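Local atomic coordinates of N-acetyl-beta-D glucosaminidase (Rhizomucor miehei CAU432, PDB entry 4ZM6), a protein that probably cleaves beta-linked N-acetylglucosamine as a family 3 glycoside hydrolase and, through a GCN5-related region that binds acetyl-CoA, is thought to acetylate glucosamine. Residues A[89-97]-A[114-122]; A[51-59]-A[122-130]. All coordinates share one frame; numbering follows the deposited sequence.

Both contacts lie in the glycoside hydrolase family 3 N-terminal domain, their centres about 12 Å apart, and both use helix 108-125. Interaction 1 sets the middle of that helix against the loop that leads from strand 76-79 to helix 99-105; interaction 2 sets its last turn and the exit toward strand 129-130 against helix 52-68. Leu122 belongs to both. Along the chain the order is 51-59, 89-97, 114-122, 122-130, so interaction 1 is nested within interaction 2. They also touch directly: Ser92 packs on Pro52, and Leu89 CD1 on Met127 CE. One helix thus joins a connecting loop to the preceding helix of the barrel-type domain.

Interaction 1. Residues A[89-97]-A[114-122]; sequences LGDSGTYLP and VAMAISKEL
Leu96 is the main bump here, pushing its side chain into the hollow formed by Val114, Ala117 and Ile118 on one face of helix 108-125. The loop that carries it follows strand 76-79 of the TIM-barrel-type domain of this family 3 glycoside hydrolase; from Gly93 to Pro97 it runs alongside the helix, in roughly the opposite direction. Leu96 CB rests on Val114 CG1 at 3.8 Å. Farther out, the CD1 branch settles between two consecutive side chains one turn further on from Val114, 3.9 Å from Ala117 CB and equally far from Ile118 CG1; the Leu96 and Ile118 side chains lie side by side, pointing opposite ways. Pro97 extends the apolar seam, its ring atom CD facing the other branch of Val114, CG2.

At the other end of the segment Leu89 dips down beside the helix. Its CD1 meets Leu122 CD2 at 3.7 Å, while CD2 lies near the carboxylate of Glu121. The chain turns sharply just there, in a type II' turn whose Leu89 O accepts from both the N and OG of Ser92.

Between the two apolar patches stands Glu121, its chain extended beyond CG (chi2 -169°) and its carboxylate carried up to the loop beside Gly93. Helix 357-368 closes over this place: His360 packs on Thr94 and Ala117, and its ND1 is a second partner of Glu121 OE2. The carboxylate grips Thr94 with both oxygens, each through its syn lone pair: OE1 takes the backbone N of Thr94 at 3.1 Å, and OE2 takes Thr94 OG1 at 2.8 Å.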
loop_
_atom_site.group_PDB
_atom_site.type_symbol
_atom_site.label_atom_id
_atom_site.label_comp_id
_atom_site.label_asym_id
_atom_site.label_seq_id
_atom_site.Cartn_x
_atom_site.Cartn_y
_atom_site.Cartn_z
ATOM N N LEU A 89 34.455 -9.642 -10.942
ATOM C CA LEU A 89 35.488 -8.678 -11.336
ATOM C C LEU A 89 36.775 -8.835 -10.522
ATOM O O LEU A 89 37.875 -8.682 -11.060
ATOM C CB LEU A 89 34.955 -7.239 -11.221
ATOM C CG LEU A 89 34.348 -6.583 -12.470
ATOM C CD1 LEU A 89 33.628 -7.578 -13.368
ATOM C CD2 LEU A 89 33.410 -5.453 -12.064
ATOM N N GLY A 90 36.629 -9.133 -9.232
ATOM C CA GLY A 90 37.771 -9.359 -8.345
ATOM C C GLY A 90 38.551 -8.092 -8.035
ATOM O O GLY A 90 38.106 -7.263 -7.241
ATOM N N ASP A 91 39.727 -7.965 -8.653
ATOM C CA ASP A 91 40.572 -6.773 -8.537
ATOM C C ASP A 91 40.507 -5.906 -9.789
ATOM O O ASP A 91 41.032 -4.792 -9.804
ATOM C CB ASP A 91 42.029 -7.176 -8.297
ATOM C CG ASP A 91 42.212 -7.968 -7.022
ATOM O OD1 ASP A 91 41.570 -7.625 -6.004
ATOM O OD2 ASP A 91 43.005 -8.932 -7.035
ATOM N N SER A 92 39.881 -6.425 -10.841
ATOM C CA SER A 92 39.708 -5.681 -12.082
ATOM C C SER A 92 38.774 -4.485 -11.879
ATOM O O SER A 92 38.960 -3.440 -12.500
ATOM C CB SER A 92 39.142 -6.600 -13.171
ATOM O OG SER A 92 39.793 -7.858 -13.168
ATOM N N GLY A 93 37.781 -4.651 -11.004
ATOM C CA GLY A 93 36.805 -3.606 -10.698
ATOM C C GLY A 93 36.702 -3.314 -9.211
ATOM O O GLY A 93 37.259 -4.030 -8.384
ATOM N N THR A 94 35.971 -2.258 -8.871
ATOM C CA THR A 94 35.896 -1.780 -7.496
ATOM C C THR A 94 35.042 -2.685 -6.608
ATOM O O THR A 94 34.048 -3.243 -7.059
ATOM C CB THR A 94 35.316 -0.353 -7.456
ATOM O OG1 THR A 94 36.036 0.481 -8.371
ATOM C CG2 THR A 94 35.405 0.240 -6.048
ATOM N N TYR A 95 35.451 -2.832 -5.349
ATOM C CA TYR A 95 34.605 -3.437 -4.321
ATOM C C TYR A 95 33.569 -2.411 -3.865
ATOM O O TYR A 95 33.915 -1.410 -3.240
ATOM C CB TYR A 95 35.430 -3.883 -3.101
ATOM C CG TYR A 95 36.268 -5.120 -3.321
ATOM C CD1 TYR A 95 35.687 -6.380 -3.321
ATOM C CD2 TYR A 95 37.645 -5.033 -3.517
ATOM C CE1 TYR A 95 36.446 -7.521 -3.526
ATOM C CE2 TYR A 95 38.412 -6.166 -3.721
ATOM C CZ TYR A 95 37.809 -7.410 -3.724
ATOM O OH TYR A 95 38.559 -8.548 -3.930
ATOM N N LEU A 96 32.305 -2.652 -4.184
ATOM C CA LEU A 96 31.217 -1.830 -3.657
ATOM C C LEU A 96 30.246 -2.725 -2.886
ATOM O O LEU A 96 30.130 -3.917 -3.184
ATOM C CB LEU A 96 30.496 -1.085 -4.784
ATOM C CG LEU A 96 31.358 -0.079 -5.555
ATOM C CD1 LEU A 96 30.716 0.258 -6.894
ATOM C CD2 LEU A 96 31.611 1.179 -4.735
ATOM N N PRO A 97 29.552 -2.157 -1.885
ATOM C CA PRO A 97 28.692 -2.934 -0.986
ATOM C C PRO A 97 27.721 -3.885 -1.685
ATOM O O PRO A 97 27.001 -3.475 -2.594
ATOM C CB PRO A 97 27.917 -1.857 -0.234
ATOM C CG PRO A 97 28.831 -0.687 -0.218
ATOM C CD PRO A 97 29.557 -0.725 -1.530
ATOM N N VAL A 114 25.598 2.567 -6.534
ATOM C CA VAL A 114 26.465 1.395 -6.644
ATOM C C VAL A 114 26.230 0.693 -7.979
ATOM O O VAL A 114 27.181 0.365 -8.680
ATOM C CB VAL A 114 26.259 0.421 -5.469
ATOM C CG1 VAL A 114 26.863 -0.940 -5.771
ATOM C CG2 VAL A 114 26.880 0.999 -4.209
ATOM N N ALA A 115 24.965 0.484 -8.331
ATOM C CA ALA A 115 24.623 -0.192 -9.573
ATOM C C ALA A 115 25.077 0.608 -10.802
ATOM O O ALA A 115 25.551 0.033 -11.783
ATOM C CB ALA A 115 23.128 -0.466 -9.630
ATOM N N MET A 116 24.937 1.929 -10.738
ATOM C CA MET A 116 25.369 2.803 -11.824
ATOM C C MET A 116 26.873 2.685 -12.015
ATOM O O MET A 116 27.346 2.485 -13.133
ATOM C CB MET A 116 25.013 4.260 -11.526
ATOM C CG MET A 116 23.524 4.554 -11.517
ATOM S SD MET A 116 23.180 6.251 -11.019
ATOM C CE MET A 116 23.434 7.078 -12.587
ATOM N N ALA A 117 27.610 2.811 -10.913
ATOM C CA ALA A 117 29.068 2.682 -10.911
ATOM C C ALA A 117 29.540 1.339 -11.473
ATOM O O ALA A 117 30.527 1.281 -12.212
ATOM C CB ALA A 117 29.601 2.867 -9.502
ATOM N N ILE A 118 28.833 0.268 -11.124
ATOM C CA ILE A 118 29.182 -1.072 -11.587
ATOM C C ILE A 118 28.870 -1.238 -13.065
ATOM O O ILE A 118 29.673 -1.803 -13.801
ATOM C CB ILE A 118 28.461 -2.162 -10.753
ATOM C CG1 ILE A 118 29.132 -2.296 -9.382
ATOM C CG2 ILE A 118 28.437 -3.509 -11.469
ATOM C CD1 ILE A 118 30.578 -2.757 -9.420
ATOM N N SER A 119 27.713 -0.756 -13.500
ATOM C CA SER A 119 27.322 -0.903 -14.905
ATOM C C SER A 119 28.301 -0.176 -15.830
ATOM O O SER A 119 28.626 -0.669 -16.908
ATOM C CB SER A 119 25.879 -0.427 -15.136
ATOM O OG SER A 119 25.592 0.729 -14.375
ATOM N N LYS A 120 28.775 0.986 -15.388
ATOM C CA LYS A 120 29.795 1.746 -16.113
ATOM C C LYS A 120 31.036 0.879 -16.325
ATOM O O LYS A 120 31.510 0.731 -17.450
ATOM C CB LYS A 120 30.163 3.011 -15.328
ATOM C CG LYS A 120 30.873 4.098 -16.122
ATOM C CD LYS A 120 31.262 5.251 -15.197
ATOM C CE LYS A 120 31.327 6.597 -15.907
ATOM N NZ LYS A 120 32.550 6.759 -16.742
ATOM N N GLU A 121 31.538 0.292 -15.238
ATOM C CA GLU A 121 32.703 -0.589 -15.294
ATOM C C GLU A 121 32.456 -1.793 -16.202
ATOM O O GLU A 121 33.257 -2.079 -17.084
ATOM C CB GLU A 121 33.110 -1.055 -13.891
ATOM C CG GLU A 121 33.750 0.041 -13.046
ATOM C CD GLU A 121 34.391 -0.469 -11.761
ATOM O OE1 GLU A 121 34.459 -1.701 -11.558
ATOM O OE2 GLU A 121 34.830 0.375 -10.946
ATOM N N LEU A 122 31.343 -2.484 -15.995
ATOM C CA LEU A 122 31.004 -3.646 -16.814
ATOM C C LEU A 122 30.874 -3.309 -18.301
ATOM O O LEU A 122 31.309 -4.082 -19.151
ATOM C CB LEU A 122 29.705 -4.293 -16.318
ATOM C CG LEU A 122 29.769 -5.053 -14.990
ATOM C CD1 LEU A 122 28.370 -5.400 -14.514
ATOM C CD2 LEU A 122 30.602 -6.316 -15.120
#

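Interaction 2. Residues A[51-59]-A[122-130]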
loop_
_atom_site.group_PDB
_atom_site.type_symbol
_atom_site.label_atom_id
_atom_site.label_comp_id
_atom_site.label_asym_id
_atom_site.label_seq_id
_atom_site.Cartn_x
_atom_site.Cartn_y
_atom_site.Cartn_z
ATOM N N THR A 51 41.864 -9.941 -16.364
ATOM C CA THR A 51 42.155 -8.580 -15.916
ATOM C C THR A 51 41.736 -7.615 -17.045
ATOM O O THR A 51 41.680 -8.025 -18.212
ATOM C CB THR A 51 43.647 -8.428 -15.497
ATOM O OG1 THR A 51 43.730 -7.720 -14.252
ATOM C CG2 THR A 51 44.507 -7.739 -16.578
ATOM N N PRO A 52 41.450 -6.339 -16.703
ATOM C CA PRO A 52 40.761 -5.385 -17.587
ATOM C C PRO A 52 41.146 -5.440 -19.069
ATOM O O PRO A 52 40.267 -5.491 -19.933
ATOM C CB PRO A 52 41.135 -4.029 -16.988
ATOM C CG PRO A 52 41.320 -4.304 -15.539
ATOM C CD PRO A 52 41.897 -5.686 -15.455
ATOM N N LYS A 53 42.445 -5.426 -19.354
ATOM C CA LYS A 53 42.928 -5.509 -20.734
ATOM C C LYS A 53 42.499 -6.819 -21.391
ATOM O O LYS A 53 41.997 -6.825 -22.519
ATOM C CB LYS A 53 44.456 -5.382 -20.787
ATOM C CG LYS A 53 44.978 -3.977 -20.522
ATOM C CD LYS A 53 46.365 -3.783 -21.122
ATOM C CE LYS A 53 46.890 -2.372 -20.898
ATOM N NZ LYS A 53 48.172 -2.144 -21.621
ATOM N N GLN A 54 42.690 -7.918 -20.666
ATOM C CA GLN A 54 42.376 -9.253 -21.170
ATOM C C GLN A 54 40.885 -9.412 -21.439
ATOM O O GLN A 54 40.489 -10.087 -22.389
ATOM C CB GLN A 54 42.815 -10.328 -20.170
ATOM C CG GLN A 54 43.467 -11.550 -20.809
ATOM C CD GLN A 54 44.968 -11.392 -21.041
ATOM O OE1 GLN A 54 45.541 -10.320 -20.823
ATOM N NE2 GLN A 54 45.612 -12.468 -21.486
ATOM N N VAL A 55 40.066 -8.786 -20.599
ATOM C CA VAL A 55 38.617 -8.905 -20.711
ATOM C C VAL A 55 38.085 -8.105 -21.899
ATOM O O VAL A 55 37.218 -8.585 -22.624
ATOM C CB VAL A 55 37.903 -8.460 -19.417
ATOM C CG1 VAL A 55 36.397 -8.668 -19.544
ATOM C CG2 VAL A 55 38.452 -9.226 -18.216
ATOM N N GLN A 56 38.598 -6.890 -22.091
ATOM C CA GLN A 56 38.225 -6.082 -23.258
ATOM C C GLN A 56 38.544 -6.816 -24.550
ATOM O O GLN A 56 37.758 -6.789 -25.499
ATOM C CB GLN A 56 38.956 -4.741 -23.262
ATOM C CG GLN A 56 38.391 -3.707 -22.300
ATOM C CD GLN A 56 38.804 -2.285 -22.648
ATOM O OE1 GLN A 56 39.254 -2.006 -23.759
ATOM N NE2 GLN A 56 38.641 -1.376 -21.696
ATOM N N LYS A 57 39.712 -7.459 -24.577
ATOM C CA LYS A 57 40.116 -8.291 -25.703
ATOM C C LYS A 57 39.161 -9.471 -25.861
ATOM O O LYS A 57 38.632 -9.705 -26.950
ATOM C CB LYS A 57 41.544 -8.805 -25.500
ATOM C CG LYS A 57 42.123 -9.529 -26.707
ATOM C CD LYS A 57 43.496 -10.105 -26.401
ATOM C CE LYS A 57 44.124 -10.716 -27.642
ATOM N NZ LYS A 57 45.583 -10.944 -27.463
ATOM N N LEU A 58 38.947 -10.197 -24.762
ATOM C CA LEU A 58 38.069 -11.370 -24.738
ATOM C C LEU A 58 36.665 -11.059 -25.254
ATOM O O LEU A 58 36.144 -11.779 -26.107
ATOM C CB LEU A 58 37.993 -11.949 -23.317
ATOM C CG LEU A 58 36.999 -13.087 -23.037
ATOM C CD1 LEU A 58 37.111 -14.201 -24.067
ATOM C CD2 LEU A 58 37.201 -13.640 -21.632
ATOM N N THR A 59 36.059 -9.990 -24.741
ATOM C CA THR A 59 34.712 -9.593 -25.164
ATOM C C THR A 59 34.684 -9.199 -26.635
ATOM O O THR A 59 33.758 -9.561 -27.360
ATOM C CB THR A 59 34.163 -8.423 -24.322
ATOM O OG1 THR A 59 35.136 -7.372 -24.265
ATOM C CG2 THR A 59 33.822 -8.890 -22.910
ATOM N N LEU A 122 31.343 -2.484 -15.995
ATOM C CA LEU A 122 31.004 -3.646 -16.814
ATOM C C LEU A 122 30.874 -3.309 -18.301
ATOM O O LEU A 122 31.309 -4.082 -19.151
ATOM C CB LEU A 122 29.705 -4.293 -16.318
ATOM C CG LEU A 122 29.769 -5.053 -14.990
ATOM C CD1 LEU A 122 28.370 -5.400 -14.514
ATOM C CD2 LEU A 122 30.602 -6.316 -15.120
ATOM N N LEU A 123 30.285 -2.159 -18.613
ATOM C CA LEU A 123 30.034 -1.785 -20.009
ATOM C C LEU A 123 31.314 -1.471 -20.780
ATOM O O LEU A 123 31.417 -1.806 -21.962
ATOM C CB LEU A 123 29.066 -0.599 -20.095
ATOM C CG LEU A 123 28.551 -0.224 -21.494
ATOM C CD1 LEU A 123 27.952 -1.421 -22.217
ATOM C CD2 LEU A 123 27.531 0.900 -21.407
ATOM N N THR A 124 32.282 -0.833 -20.125
ATOM C CA THR A 124 33.558 -0.533 -20.770
ATOM C C THR A 124 34.332 -1.822 -21.070
ATOM O O THR A 124 35.005 -1.920 -22.097
ATOM C CB THR A 124 34.436 0.406 -19.920
ATOM O OG1 THR A 124 34.724 -0.216 -18.665
ATOM C CG2 THR A 124 33.744 1.743 -19.682
ATOM N N LEU A 125 34.217 -2.811 -20.181
ATOM C CA LEU A 125 34.874 -4.110 -20.366
ATOM C C LEU A 125 34.172 -5.012 -21.389
ATOM O O LEU A 125 34.740 -6.018 -21.814
ATOM C CB LEU A 125 34.982 -4.853 -19.031
ATOM C CG LEU A 125 35.758 -4.160 -17.904
ATOM C CD1 LEU A 125 35.769 -5.024 -16.650
ATOM C CD2 LEU A 125 37.178 -3.820 -18.333
ATOM N N GLY A 126 32.942 -4.669 -21.770
ATOM C CA GLY A 126 32.185 -5.449 -22.744
ATOM C C GLY A 126 31.030 -6.240 -22.154
ATOM O O GLY A 126 30.281 -6.873 -22.904
ATOM N N MET A 127 30.881 -6.225 -20.825
ATOM C CA MET A 127 29.694 -6.807 -20.181
ATOM C C MET A 127 28.499 -5.902 -20.375
ATOM O O MET A 127 28.570 -4.706 -20.100
ATOM C CB MET A 127 29.884 -7.028 -18.678
ATOM C CG MET A 127 30.307 -8.434 -18.321
ATOM S SD MET A 127 32.024 -8.687 -18.769
ATOM C CE MET A 127 32.850 -7.856 -17.413
ATOM N N ASN A 128 27.398 -6.491 -20.820
ATOM C CA ASN A 128 26.187 -5.748 -21.122
ATOM C C ASN A 128 24.932 -6.455 -20.601
ATOM O O ASN A 128 23.846 -6.313 -21.163
ATOM C CB ASN A 128 26.105 -5.509 -22.635
ATOM C CG ASN A 128 26.318 -6.776 -23.445
ATOM O OD1 ASN A 128 26.398 -7.880 -22.900
ATOM N ND2 ASN A 128 26.414 -6.623 -24.756
ATOM N N TRP A 129 25.095 -7.211 -19.518
ATOM C CA TRP A 129 23.985 -7.900 -18.863
ATOM C C TRP A 129 24.453 -8.411 -17.507
ATOM O O TRP A 129 25.156 -9.413 -17.426
ATOM C CB TRP A 129 23.474 -9.075 -19.707
ATOM C CG TRP A 129 22.176 -9.684 -19.213
ATOM C CD1 TRP A 129 21.628 -9.573 -17.963
ATOM C CD2 TRP A 129 21.282 -10.514 -19.962
ATOM N NE1 TRP A 129 20.450 -10.270 -17.899
ATOM C CE2 TRP A 129 20.215 -10.858 -19.111
ATOM C CE3 TRP A 129 21.280 -10.997 -21.273
ATOM C CZ2 TRP A 129 19.157 -11.662 -19.524
ATOM C CZ3 TRP A 129 20.229 -11.798 -21.688
ATOM C CH2 TRP A 129 19.183 -12.124 -20.814
ATOM N N ASN A 130 24.057 -7.725 -16.443
ATOM C CA ASN A 130 24.344 -8.195 -15.104
ATOM C C ASN A 130 23.168 -9.033 -14.600
ATOM O O ASN A 130 22.025 -8.569 -14.581
ATOM C CB ASN A 130 24.612 -7.019 -14.172
ATOM C CG ASN A 130 25.198 -7.450 -12.838
ATOM O OD1 ASN A 130 25.374 -8.644 -12.572
ATOM N ND2 ASN A 130 25.501 -6.472 -11.985
#
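Thr59 and Leu125 join two helices in a mainly apolar, partly buried contact: the first two turns of helix 52-68 lie against the place where helix 108-125 ends. The hydroxyl of Thr59 sits at the junction. OG1 is 2.8 Å from Leu125 O across the contact, but also 2.9 Å from Val55 O and 3.0 Å from Gln56 O in its own helix, three carbonyls around one hydroxyl proton. With chi1 at 50°, OG1 lies between the backbone N and the carbonyl carbon, turned back toward its own helix, while the methyl CG2 meets Gly126 CA at 3.8 Å.

Gly126 closes helix 108-125 in a Schellman motif, with a positive phi of 108° and two weak bonds, Met127 N to Leu122 O and Gly126 N to Leu123 O. The chain then runs into a short, weakly bonded strand at about 129-130, which pairs in parallel with strand 76-79 in the barrel-type sheet; Thr59 and Met127 both pack on that neighbouring strand.

Leu125 reaches across to the first turn of the other helix, where its CD2 lies 3.9 Å from Pro52 O. Val55 crosses it obliquely, and CG1 of Val55 touches both Leu125 CB (4.1 Å) and Met127 CE (4.2 Å). Next to Val55, Gln56, extended beyond CG, lays its aliphatic part along the backbone at Thr124 and Leu125, and loop residues Gln349 and Leu352 pack against its side chain.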